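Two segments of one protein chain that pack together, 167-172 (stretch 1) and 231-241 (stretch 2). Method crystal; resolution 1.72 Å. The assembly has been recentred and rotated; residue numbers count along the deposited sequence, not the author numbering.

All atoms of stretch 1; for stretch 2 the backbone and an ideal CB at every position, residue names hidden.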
# COMPACT_ATOMS: atom_id res chain seq x y z
N ALA A 167 8.56 19.19 8.54
CA ALA A 167 8.25 18.47 9.77
C ALA A 167 7.38 17.30 9.39
O ALA A 167 6.70 17.35 8.39
CB ALA A 167 7.54 19.37 10.75
N VAL A 168 7.42 16.24 10.19
CA VAL A 168 6.58 15.09 9.93
C VAL A 168 5.47 15.05 10.97
O VAL A 168 5.71 15.30 12.15
CB VAL A 168 7.40 13.78 9.97
CG1 VAL A 168 6.49 12.53 10.05
CG2 VAL A 168 8.34 13.72 8.77
N LEU A 169 4.24 14.79 10.52
CA LEU A 169 3.13 14.47 11.41
C LEU A 169 2.82 12.98 11.24
O LEU A 169 2.29 12.55 10.21
CB LEU A 169 1.91 15.35 11.09
CG LEU A 169 0.60 15.05 11.83
CD1 LEU A 169 0.79 15.16 13.33
CD2 LEU A 169 -0.51 16.02 11.38
N SER A 170 3.22 12.19 12.22
CA SER A 170 3.15 10.74 12.10
C SER A 170 1.91 10.18 12.78
O SER A 170 1.01 10.92 13.18
CB SER A 170 4.42 10.10 12.66
OG SER A 170 4.48 8.72 12.32
N ALA A 171 1.87 8.85 12.88
CA ALA A 171 0.82 8.17 13.63
C ALA A 171 1.28 8.08 15.08
O ALA A 171 1.62 9.10 15.67
CB ALA A 171 0.58 6.78 13.03
N THR A 172 1.31 6.88 15.65
CA THR A 172 1.76 6.72 17.04
C THR A 172 3.28 6.61 17.10
O THR A 172 3.90 6.26 16.10
CB THR A 172 1.20 5.44 17.65
OG1 THR A 172 1.67 4.32 16.88
CG2 THR A 172 -0.32 5.48 17.66
N UNK A 231 2.82 14.16 6.19
CA UNK A 231 2.09 13.27 7.09
C UNK A 231 1.84 11.93 6.44
O UNK A 231 0.93 11.80 5.62
CB UNK A 231 0.76 13.90 7.51
N UNK A 232 2.66 10.92 6.79
CA UNK A 232 2.56 9.59 6.20
C UNK A 232 1.50 8.76 6.91
O UNK A 232 1.77 7.67 7.40
CB UNK A 232 3.91 8.88 6.25
N UNK A 233 0.30 9.32 6.98
CA UNK A 233 -0.86 8.63 7.55
C UNK A 233 -2.09 9.27 6.93
O UNK A 233 -2.15 10.50 6.83
CB UNK A 233 -0.89 8.72 9.08
N UNK A 234 -3.06 8.46 6.51
CA UNK A 234 -4.24 9.02 5.85
C UNK A 234 -5.04 9.91 6.80
O UNK A 234 -5.59 10.94 6.38
CB UNK A 234 -5.13 7.90 5.31
N UNK A 235 -5.08 9.53 8.07
CA UNK A 235 -5.78 10.32 9.07
C UNK A 235 -5.06 11.65 9.25
O UNK A 235 -5.69 12.71 9.31
CB UNK A 235 -5.87 9.57 10.40
N UNK A 236 -3.74 11.57 9.33
CA UNK A 236 -2.92 12.72 9.65
C UNK A 236 -2.92 13.77 8.56
O UNK A 236 -3.06 14.96 8.83
CB UNK A 236 -1.48 12.27 9.93
N UNK A 237 -2.78 13.34 7.31
CA UNK A 237 -2.71 14.30 6.22
C UNK A 237 -4.06 15.00 6.05
O UNK A 237 -4.11 16.22 5.78
CB UNK A 237 -2.29 13.61 4.92
N UNK A 238 -5.14 14.26 6.25
CA UNK A 238 -6.48 14.85 6.16
C UNK A 238 -6.73 15.88 7.26
O UNK A 238 -7.36 16.92 7.03
CB UNK A 238 -7.54 13.75 6.23
N UNK A 239 -6.24 15.60 8.46
CA UNK A 239 -6.43 16.51 9.58
C UNK A 239 -5.56 17.75 9.42
O UNK A 239 -5.99 18.86 9.72
CB UNK A 239 -6.11 15.81 10.90
N UNK A 240 -4.33 17.56 8.95
CA UNK A 240 -3.45 18.70 8.72
C UNK A 240 -4.00 19.61 7.63
O UNK A 240 -3.98 20.83 7.76
CB UNK A 240 -2.05 18.22 8.35
N UNK A 241 -4.50 19.00 6.56
CA UNK A 241 -5.08 19.75 5.45
C UNK A 241 -6.29 20.52 5.91
O UNK A 241 -6.49 21.68 5.54
CB UNK A 241 -5.46 18.82 4.30

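Position 231 is extended (phi/psi -121/100), and its CA lies 4.6 Å from the CA of Leu169. CA-to-CB points sideways, yet the ideal CB is only 3.4 Å from Leu169 O, a carbonyl that offers lone pairs. A small side chain with a donor would suit: serine, threonine or cysteine. The residue is Ser231, whose OG donates a hydrogen bond to Leu169 O (2.8 Å). Ser231 CA approaches Leu169 O at 3.2 Å in a CA-H...O contact.

At position 232 the CB finds nothing of stretch 1 within 5.5 Å, and phi of -84 would admit many residues, proline among them. Near the backbone nitrogen lie Leu169 O and the side chain of Val168, so a ring closing back onto that nitrogen could fill the space. Pro232 does this: its CD sits 3.3 Å from Leu169 O and 3.9 Å from Val168 CG1, the latter an apolar contact.

Position 233 points toward stretch 1, with its ideal CB 4.6 Å from Ala171 CB, and a helix begins at the next residue. The first turn leaves amide hydrogens without backbone acceptors, so serine, threonine, aspartate or asparagine would suit as a cap; a branched residue could also fill the space beside the strand. Thr233 does both. Thr233 OG1 accepts from the backbone N of position 236 (3.1 Å), while Thr233 CG2 lies 3.6 Å from Leu169 O and 3.9 Å from Ser170 C.

Positions 234 and 235 have CBs out of reach of stretch 1, so polar or apolar helix residues would serve; they are Thr234 and Val235.

Position 236 turns its CB direction toward the strand, where an ideal CB would stand 3.8 Å from Leu169 O and 4.3 Å from Ser170 O. Little room is left, so glycine or alanine would be plausible. Gly236 has no side chain, and its O lies 3.8 Å from Leu169 CD2.

Positions 237 and 238 meet nothing of stretch 1, and any good helix former would serve. Ile237 leads its end away; Ala238 is out of reach.

At 239 the CB points toward stretch 1 across a gap, so a small or medium apolar side chain would suit; Ala239 CB stops 5.6 Å from Leu169 CD2, short of contact.

At 240 the ideal CB is 4.1 Å from Leu169 CD2, inviting a small apolar side chain. Ala240 provides it, with CB 4.0 Å from Leu169 CD2.

Stretch 1 leaves 241 free, so most helix-compatible side chains would serve; the residue is Ser241, whose OG donates to Ile237 O (2.6 Å).

Stretch 2 231-241: SPTTVGIAAAS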
# COMPACT_ATOMS: atom_id res chain seq x y z
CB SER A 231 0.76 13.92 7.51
OG SER A 231 0.16 13.21 8.58
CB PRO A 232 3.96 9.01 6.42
CG PRO A 232 4.40 9.64 7.72
CD PRO A 232 3.84 11.05 7.67
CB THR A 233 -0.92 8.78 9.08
OG1 THR A 233 -2.29 8.88 9.50
CG2 THR A 233 -0.19 10.03 9.54
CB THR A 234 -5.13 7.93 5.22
OG1 THR A 234 -5.74 7.15 6.25
CG2 THR A 234 -4.29 7.05 4.31
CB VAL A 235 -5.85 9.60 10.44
CG1 VAL A 235 -6.40 10.53 11.51
CG2 VAL A 235 -6.71 8.36 10.34
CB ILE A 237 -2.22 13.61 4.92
CG1 ILE A 237 -1.94 14.65 3.84
CG2 ILE A 237 -3.22 12.57 4.43
CD1 ILE A 237 -1.48 14.03 2.53
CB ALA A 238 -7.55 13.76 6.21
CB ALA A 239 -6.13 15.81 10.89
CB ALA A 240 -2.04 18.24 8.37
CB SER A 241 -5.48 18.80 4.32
OG SER A 241 -4.36 18.05 3.90
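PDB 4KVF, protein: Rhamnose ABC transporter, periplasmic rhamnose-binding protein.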